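Local atomic coordinates of cysteine desulfurase (Thermococcus onnurineus, PDB entry 5B89), a protein that probably removes sulfur from L-cysteine with the help of pyridoxal 5'-phosphate, passing it to a sulfur carrier and leaving L-alanine. Residues D125-T130 and L150-I155; K173-V178 and E203-V208. All coordinates share one frame; numbering follows the deposited sequence.

Contact 1: D125-T130 and L150-I155; sequences DKIVTT and LKLEFI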
ATOM      1  N   ASP B 125      25.275  -8.188  18.451  1.00 20.25           N
ATOM      2  CA  ASP B 125      24.400  -7.145  19.020  1.00 19.76           C
ATOM      3  C   ASP B 125      23.068  -7.840  19.386  1.00 19.23           C
ATOM      4  O   ASP B 125      22.779  -8.924  18.856  1.00 20.86           O
ATOM      5  CB  ASP B 125      24.100  -6.036  18.038  1.00 22.03           C
ATOM      6  CG  ASP B 125      25.210  -5.029  17.866  1.00 27.98           C
ATOM      7  OD1 ASP B 125      26.207  -5.093  18.654  1.00 29.95           O
ATOM      8  OD2 ASP B 125      25.062  -4.145  16.954  1.00 26.26           O
ATOM      9  N   LYS B 126      22.367  -7.181  20.265  1.00 19.67           N
ATOM     10  CA  LYS B 126      21.161  -7.675  20.845  1.00 19.37           C
ATOM     11  C   LYS B 126      19.916  -6.879  20.520  1.00 16.66           C
ATOM     12  O   LYS B 126      19.922  -5.710  20.598  1.00 19.01           O
ATOM     13  CB  LYS B 126      21.339  -7.677  22.371  1.00 18.71           C
ATOM     14  CG  LYS B 126      20.179  -8.206  23.193  1.00 20.43           C
ATOM     15  CD  LYS B 126      20.514  -8.446  24.647  1.00 21.73           C
ATOM     16  CE  LYS B 126      21.011  -7.222  25.333  1.00 23.05           C
ATOM     17  NZ  LYS B 126      21.019  -7.416  26.783  1.00 22.10           N
ATOM     18  N   ILE B 127      18.868  -7.616  20.209  1.00 16.29           N
ATOM     19  CA  ILE B 127      17.533  -7.058  19.970  1.00 15.71           C
ATOM     20  C   ILE B 127      16.632  -7.668  21.033  1.00 14.73           C
ATOM     21  O   ILE B 127      16.706  -8.800  21.239  1.00 16.99           O
ATOM     22  CB  ILE B 127      16.998  -7.402  18.601  1.00 16.04           C
ATOM     23  CG1 ILE B 127      17.804  -6.677  17.546  1.00 19.94           C
ATOM     24  CG2 ILE B 127      15.551  -6.938  18.430  1.00 16.25           C
ATOM     25  CD1 ILE B 127      17.530  -7.182  16.170  1.00 19.64           C
ATOM     26  N   VAL B 128      15.824  -6.850  21.683  1.00 15.08           N
ATOM     27  CA  VAL B 128      14.903  -7.318  22.740  1.00 14.87           C
ATOM     28  C   VAL B 128      13.461  -7.061  22.262  1.00 16.87           C
ATOM     29  O   VAL B 128      13.190  -5.973  21.821  1.00 17.63           O
ATOM     30  CB  VAL B 128      15.162  -6.658  24.031  1.00 16.20           C
ATOM     31  CG1 VAL B 128      14.165  -7.012  25.135  1.00 18.62           C
ATOM     32  CG2 VAL B 128      16.611  -6.950  24.487  1.00 18.38           C
ATOM     33  N   THR B 129      12.595  -8.053  22.489  1.00 16.44           N
ATOM     34  CA  THR B 129      11.173  -7.862  22.250  1.00 16.77           C
ATOM     35  C   THR B 129      10.407  -8.606  23.321  1.00 18.79           C
ATOM     36  O   THR B 129      10.965  -9.077  24.260  1.00 16.54           O
ATOM     37  CB  THR B 129      10.866  -8.262  20.829  1.00 19.50           C
ATOM     38  OG1 THR B 129       9.506  -7.943  20.538  1.00 19.84           O
ATOM     39  CG2 THR B 129      10.935  -9.751  20.661  1.00 20.72           C
ATOM     40  N   THR B 130       9.087  -8.671  23.180  1.00 20.49           N
ATOM     41  CA  THR B 130       8.206  -9.425  24.107  1.00 18.91           C
ATOM     42  C   THR B 130       7.972 -10.815  23.542  1.00 19.38           C
ATOM     43  O   THR B 130       8.034 -11.029  22.364  1.00 20.68           O
ATOM     44  CB  THR B 130       6.869  -8.713  24.418  1.00 21.17           C
ATOM     45  OG1 THR B 130       5.910  -9.017  23.382  1.00 18.58           O
ATOM     46  CG2 THR B 130       6.973  -7.294  24.588  1.00 19.77           C
ATOM     47  N   LEU B 150      22.766 -12.006  15.323  1.00 18.31           N
ATOM     48  CA  LEU B 150      22.417 -11.200  16.449  1.00 20.72           C
ATOM     49  C   LEU B 150      21.775 -12.062  17.510  1.00 16.39           C
ATOM     50  O   LEU B 150      21.280 -13.139  17.203  1.00 21.80           O
ATOM     51  CB  LEU B 150      21.384 -10.094  16.051  1.00 21.09           C
ATOM     52  CG  LEU B 150      21.768  -9.341  14.799  1.00 20.42           C
ATOM     53  CD1 LEU B 150      20.707  -8.284  14.520  1.00 20.57           C
ATOM     54  CD2 LEU B 150      23.167  -8.719  14.936  1.00 20.48           C
ATOM     55  N   LYS B 151      21.705 -11.517  18.699  1.00 18.71           N
ATOM     56  CA  LYS B 151      21.009 -12.128  19.779  1.00 18.85           C
ATOM     57  C   LYS B 151      19.587 -11.528  19.817  1.00 20.45           C
ATOM     58  O   LYS B 151      19.468 -10.371  19.856  1.00 21.74           O
ATOM     59  CB  LYS B 151      21.664 -11.766  21.071  1.00 23.39           C
ATOM     60  CG  LYS B 151      23.014 -12.424  21.267  1.00 28.89           C
ATOM     61  CD  LYS B 151      23.696 -11.834  22.475  1.00 34.47           C
ATOM     62  CE  LYS B 151      25.102 -12.380  22.663  1.00 41.18           C
ATOM     63  NZ  LYS B 151      26.136 -11.449  22.157  1.00 42.00           N
ATOM     64  N   LEU B 152      18.567 -12.362  19.818  1.00 21.27           N
ATOM     65  CA  LEU B 152      17.177 -11.919  19.904  1.00 16.75           C
ATOM     66  C   LEU B 152      16.667 -12.458  21.228  1.00 18.17           C
ATOM     67  O   LEU B 152      16.557 -13.625  21.377  1.00 21.06           O
ATOM     68  CB  LEU B 152      16.359 -12.452  18.739  1.00 17.95           C
ATOM     69  CG  LEU B 152      14.875 -12.060  18.758  1.00 18.66           C
ATOM     70  CD1 LEU B 152      14.705 -10.557  18.832  1.00 18.03           C
ATOM     71  CD2 LEU B 152      14.124 -12.642  17.576  1.00 21.76           C
ATOM     72  N   GLU B 153      16.421 -11.578  22.178  1.00 18.95           N
ATOM     73  CA  GLU B 153      15.971 -11.959  23.487  1.00 18.09           C
ATOM     74  C   GLU B 153      14.547 -11.503  23.721  1.00 18.18           C
ATOM     75  O   GLU B 153      14.085 -10.484  23.202  1.00 20.03           O
ATOM     76  CB  GLU B 153      16.903 -11.408  24.497  1.00 21.75           C
ATOM     77  CG  GLU B 153      18.230 -12.194  24.335  1.00 28.17           C
ATOM     78  CD  GLU B 153      19.291 -11.876  25.385  1.00 33.40           C
ATOM     79  OE1 GLU B 153      18.958 -11.304  26.461  1.00 30.95           O
ATOM     80  OE2 GLU B 153      20.484 -12.211  25.052  1.00 35.01           O
ATOM     81  N   PHE B 154      13.887 -12.146  24.644  1.00 18.28           N
ATOM     82  CA  PHE B 154      12.523 -11.894  24.951  1.00 17.60           C
ATOM     83  C   PHE B 154      12.338 -11.600  26.391  1.00 17.03           C
ATOM     84  O   PHE B 154      12.814 -12.416  27.295  1.00 20.48           O
ATOM     85  CB  PHE B 154      11.701 -13.157  24.623  1.00 17.62           C
ATOM     86  CG  PHE B 154      11.794 -13.557  23.207  1.00 17.52           C
ATOM     87  CD1 PHE B 154      11.065 -12.885  22.206  1.00 19.80           C
ATOM     88  CD2 PHE B 154      12.710 -14.471  22.832  1.00 18.62           C
ATOM     89  CE1 PHE B 154      11.217 -13.175  20.905  1.00 22.39           C
ATOM     90  CE2 PHE B 154      12.862 -14.811  21.530  1.00 22.46           C
ATOM     91  CZ  PHE B 154      12.123 -14.184  20.547  1.00 20.63           C
ATOM     92  N   ILE B 155      11.675 -10.515  26.721  1.00 17.39           N
ATOM     93  CA  ILE B 155      11.429 -10.141  28.117  1.00 16.86           C
ATOM     94  C   ILE B 155      10.542 -11.200  28.761  1.00 18.87           C
ATOM     95  O   ILE B 155       9.684 -11.693  28.132  1.00 18.98           O
ATOM     96  CB  ILE B 155      10.705  -8.780  28.205  1.00 16.92           C
ATOM     97  CG1 ILE B 155      11.597  -7.722  27.604  1.00 17.79           C
ATOM     98  CG2 ILE B 155      10.359  -8.369  29.616  1.00 16.98           C
ATOM     99  CD1 ILE B 155      10.923  -6.434  27.228  1.00 20.44           C
TER
HETATM  100  O   HOH W   1      20.072  -9.855  28.134  1.00 34.16           O

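Contact 2: K173-V178 and E203-V208; sequences KGAKLV and EGAIFV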
ATOM      1  N   LYS B 173      19.365  -3.356  29.016  1.00 21.53           N
ATOM      2  CA  LYS B 173      20.760  -2.878  29.203  1.00 24.10           C
ATOM      3  C   LYS B 173      21.641  -3.583  28.183  1.00 21.28           C
ATOM      4  O   LYS B 173      21.642  -4.797  28.036  1.00 22.20           O
ATOM      5  CB  LYS B 173      21.215  -3.155  30.657  1.00 28.65           C
ATOM      6  CG  LYS B 173      22.699  -2.750  30.904  1.00 35.77           C
ATOM      7  CD  LYS B 173      23.212  -3.353  32.214  1.00 35.45           C
ATOM      8  CE  LYS B 173      24.687  -3.024  32.461  1.00 42.50           C
ATOM      9  NZ  LYS B 173      24.949  -1.555  32.464  1.00 46.55           N
ATOM     10  N   GLY B 174      22.369  -2.781  27.395  1.00 21.89           N
ATOM     11  CA  GLY B 174      23.191  -3.347  26.340  1.00 22.02           C
ATOM     12  C   GLY B 174      22.477  -3.704  25.042  1.00 23.46           C
ATOM     13  O   GLY B 174      23.103  -4.225  24.154  1.00 23.69           O
ATOM     14  N   ALA B 175      21.139  -3.479  24.973  1.00 19.61           N
ATOM     15  CA  ALA B 175      20.483  -3.804  23.731  1.00 16.78           C
ATOM     16  C   ALA B 175      20.708  -2.688  22.672  1.00 15.87           C
ATOM     17  O   ALA B 175      20.681  -1.535  23.037  1.00 16.12           O
ATOM     18  CB  ALA B 175      18.980  -3.911  24.004  1.00 17.71           C
ATOM     19  N   LYS B 176      20.811  -3.077  21.398  1.00 17.02           N
ATOM     20  CA  LYS B 176      20.891  -2.125  20.335  1.00 16.83           C
ATOM     21  C   LYS B 176      19.494  -1.554  19.974  1.00 15.42           C
ATOM     22  O   LYS B 176      19.374  -0.361  19.622  1.00 16.39           O
ATOM     23  CB  LYS B 176      21.553  -2.762  19.126  1.00 18.45           C
ATOM     24  CG  LYS B 176      21.786  -1.861  17.911  1.00 23.42           C
ATOM     25  CD  LYS B 176      23.082  -1.174  18.172  1.00 27.65           C
ATOM     26  CE  LYS B 176      23.479  -0.346  16.979  1.00 30.39           C
ATOM     27  NZ  LYS B 176      24.798   0.254  17.358  1.00 37.13           N
ATOM     28  N   LEU B 177      18.512  -2.438  20.064  1.00 15.18           N
ATOM     29  CA  LEU B 177      17.136  -2.073  19.621  1.00 14.53           C
ATOM     30  C   LEU B 177      16.187  -2.925  20.476  1.00 14.41           C
ATOM     31  O   LEU B 177      16.432  -4.090  20.742  1.00 14.73           O
ATOM     32  CB  LEU B 177      17.006  -2.334  18.143  1.00 14.34           C
ATOM     33  CG  LEU B 177      15.618  -1.932  17.511  1.00 14.50           C
ATOM     34  CD1 LEU B 177      15.805  -1.406  16.083  1.00 15.87           C
ATOM     35  CD2 LEU B 177      14.629  -3.063  17.533  1.00 15.14           C
ATOM     36  N   VAL B 178      15.082  -2.272  20.787  1.00 14.64           N
ATOM     37  CA  VAL B 178      13.970  -2.850  21.587  1.00 13.54           C
ATOM     38  C   VAL B 178      12.706  -2.625  20.726  1.00 13.04           C
ATOM     39  O   VAL B 178      12.446  -1.432  20.378  1.00 13.07           O
ATOM     40  CB  VAL B 178      13.841  -2.207  22.898  1.00 13.66           C
ATOM     41  CG1 VAL B 178      12.652  -2.737  23.692  1.00 15.66           C
ATOM     42  CG2 VAL B 178      15.088  -2.369  23.801  1.00 14.92           C
ATOM     43  N   GLU B 203      19.139   3.441  28.507  1.00 15.21           N
ATOM     44  CA  GLU B 203      20.148   2.544  28.105  1.00 16.10           C
ATOM     45  C   GLU B 203      20.759   2.746  26.720  1.00 15.94           C
ATOM     46  O   GLU B 203      21.650   1.978  26.325  1.00 19.67           O
ATOM     47  CB  GLU B 203      19.653   1.091  28.270  1.00 19.84           C
ATOM     48  CG  GLU B 203      19.248   0.733  29.728  1.00 20.00           C
ATOM     49  CD  GLU B 203      20.345   0.903  30.796  1.00 25.57           C
ATOM     50  OE1 GLU B 203      21.557   0.841  30.395  1.00 24.20           O
ATOM     51  OE2 GLU B 203      19.947   1.076  32.007  1.00 26.01           O
ATOM     52  N   GLY B 204      20.283   3.766  25.999  1.00 17.15           N
ATOM     53  CA  GLY B 204      20.780   3.999  24.627  1.00 18.53           C
ATOM     54  C   GLY B 204      20.319   2.993  23.578  1.00 17.74           C
ATOM     55  O   GLY B 204      20.965   2.856  22.551  1.00 19.26           O
ATOM     56  N   ALA B 205      19.158   2.303  23.768  1.00 14.11           N
ATOM     57  CA  ALA B 205      18.615   1.378  22.792  1.00 15.41           C
ATOM     58  C   ALA B 205      17.606   2.150  21.903  1.00 15.88           C
ATOM     59  O   ALA B 205      16.837   2.953  22.419  1.00 17.63           O
ATOM     60  CB  ALA B 205      17.858   0.264  23.529  1.00 15.22           C
ATOM     61  N   ILE B 206      17.577   1.805  20.638  1.00 14.64           N
ATOM     62  CA  ILE B 206      16.532   2.310  19.716  1.00 14.31           C
ATOM     63  C   ILE B 206      15.184   1.658  20.175  1.00 13.36           C
ATOM     64  O   ILE B 206      15.191   0.473  20.439  1.00 14.80           O
ATOM     65  CB  ILE B 206      16.847   1.982  18.318  1.00 14.47           C
ATOM     66  CG1 ILE B 206      18.129   2.726  17.886  1.00 14.62           C
ATOM     67  CG2 ILE B 206      15.622   2.332  17.380  1.00 13.25           C
ATOM     68  CD1 ILE B 206      18.688   2.183  16.609  1.00 19.18           C
ATOM     69  N   PHE B 207      14.140   2.473  20.258  1.00 12.09           N
ATOM     70  CA  PHE B 207      12.805   1.993  20.717  1.00 12.02           C
ATOM     71  C   PHE B 207      11.743   2.023  19.553  1.00 11.51           C
ATOM     72  O   PHE B 207      11.471   3.113  19.087  1.00 12.16           O
ATOM     73  CB  PHE B 207      12.393   2.829  21.902  1.00 12.05           C
ATOM     74  CG  PHE B 207      11.226   2.218  22.711  1.00 10.85           C
ATOM     75  CD1 PHE B 207      11.292   0.921  23.184  1.00 14.59           C
ATOM     76  CD2 PHE B 207      10.108   2.997  22.944  1.00 12.31           C
ATOM     77  CE1 PHE B 207      10.213   0.419  23.940  1.00 14.14           C
ATOM     78  CE2 PHE B 207       9.044   2.516  23.657  1.00 12.24           C
ATOM     79  CZ  PHE B 207       9.093   1.249  24.184  1.00 12.57           C
ATOM     80  N   VAL B 208      11.280   0.874  19.269  1.00 10.89           N
ATOM     81  CA  VAL B 208      10.276   0.656  18.204  1.00 10.08           C
ATOM     82  C   VAL B 208       8.972   0.204  18.830  1.00 10.95           C
ATOM     83  O   VAL B 208       8.950  -0.785  19.578  1.00 11.82           O
ATOM     84  CB  VAL B 208      10.781  -0.367  17.259  1.00 10.51           C
ATOM     85  CG1 VAL B 208       9.805  -0.625  16.085  1.00 12.15           C
ATOM     86  CG2 VAL B 208      12.155  -0.070  16.667  1.00 12.39           C
TER
HETATM   87  O   HOH W   2      22.850   0.113  28.229  1.00 23.21           O
HETATM   88  O   HOH W   3      22.228  -0.362  25.001  1.00 32.64           O
HETATM   89  O   HOH W   4      21.221   1.636  20.016  1.00 19.42           O

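Contact 1: D125-T130 and L150-I155
T129 and F154, I127 and L152, and K126 and E153 show how two neighbouring parallel strands divide their side chains between the faces of a sheet. On the face of I127, T129, L152 and F154, the methyl CG2 of T129 sits 3.4 Å from F154 CE1, the two side chains lying side by side and pointing the same way. Chi1 of -174° sets OG1 of T129 anti to the backbone N, where it bonds A179 O on the next strand, and leaves CG2 between the backbone N and the carbonyl carbon. Beside them L152 CD1 rests 3.7 Å from I127 CG2. On the other face, the CD methylene of K126 lies 3.7 Å from the carboxylate carbon E153 CD. The charged atoms stay further apart, NZ to OE1 4.4 Å, and a water joins them, accepting from K126 NZ at 2.9 Å and donating to E153 OE1. K126 NZ also bonds the carbonyls of K171 and K173. V128 CG1 meets I155 CG1 at 3.6 Å, the two side chains crossing at about a right angle.

Between the strands, five nearly straight backbone bonds run from K151 N to D125 O at one end and from I155 N to T129 O, 2.9 Å, at the other. Helix 139-148 lies against L150 and L152, helix 165-172 against E153 and I155, and L272 of the second subunit packs on F154. This beta-alpha-beta pair, outermost in the sheet within this chain, has one mainly apolar face; the other joins V128-I155 packing to a water-bridged, probably modest attraction of opposite charges.

Contact 2: K173-V178 and E203-V208
K173, just past helix 165-172, meets E203 beside the end of helix 193-203: the methylene CG of K173 lies 3.8 Å from E203 OE1, while K173 NZ remains beyond salt-bridge range. The next residue, G174, reaches E203 through a water that accepts from G174 N and lies within bonding reach of E203 O and OE1, and a second water lies between A175 O and E203 O. A175 O also touches A205 CB at 3.4 Å. At K176 the carbonyl O has two partners: the N-H of I206, at 3.0 Å and 37° above the carbonyl plane, and a water that donates to it and to G204 O. L177, its CG anti to the backbone N (chi1 -177°), presents CD1 to V208 CG2 at 3.9 Å and to I206 CG2 at 4.0 Å. An alanine here would probably leave both methyls without their shared partner and open a gap toward helix 106-117. V178 points to the opposite face, where its CG1 meets the edge of the F207 ring in plane, 3.9 Å from CD1, and CG2 touches A205 CB. Its N bonds I206 O at 2.8 Å and its O receives V208 N, in a parallel ladder that continues beyond them.

Helix 193-203, closed by a Schellman motif at G204, packs on A205 and F207. Helix 106-117 lies over L177 and V208 on the other face, strand 126-129 flanks L177, and F207 N bonds D228 OD2 next to strand 229-233.

In the fold
Followed from the N terminus, the chain first makes contact 1, where strand 126-129 returns through helix 139-148 to strand 151-154. Only after that loop is shut does helix 165-172 lead to contact 2, closed in turn when helix 193-203 delivers strand 206-210. The two loops therefore stand in series, neither nesting nor crossing. They are joined laterally, because strands 126-129 and 177-181 are neighbours in the same seven-stranded sheet, where K126 O meets K176 N. Together the contacts build one flank of the sheet, from strand 151-154 inward to strand 206-210. The last residue of strand 206-210, D210, and the chain following strands 126-129, 177-181 and 206-210, with H134, V183 and Q213, contribute to the cofactor pocket.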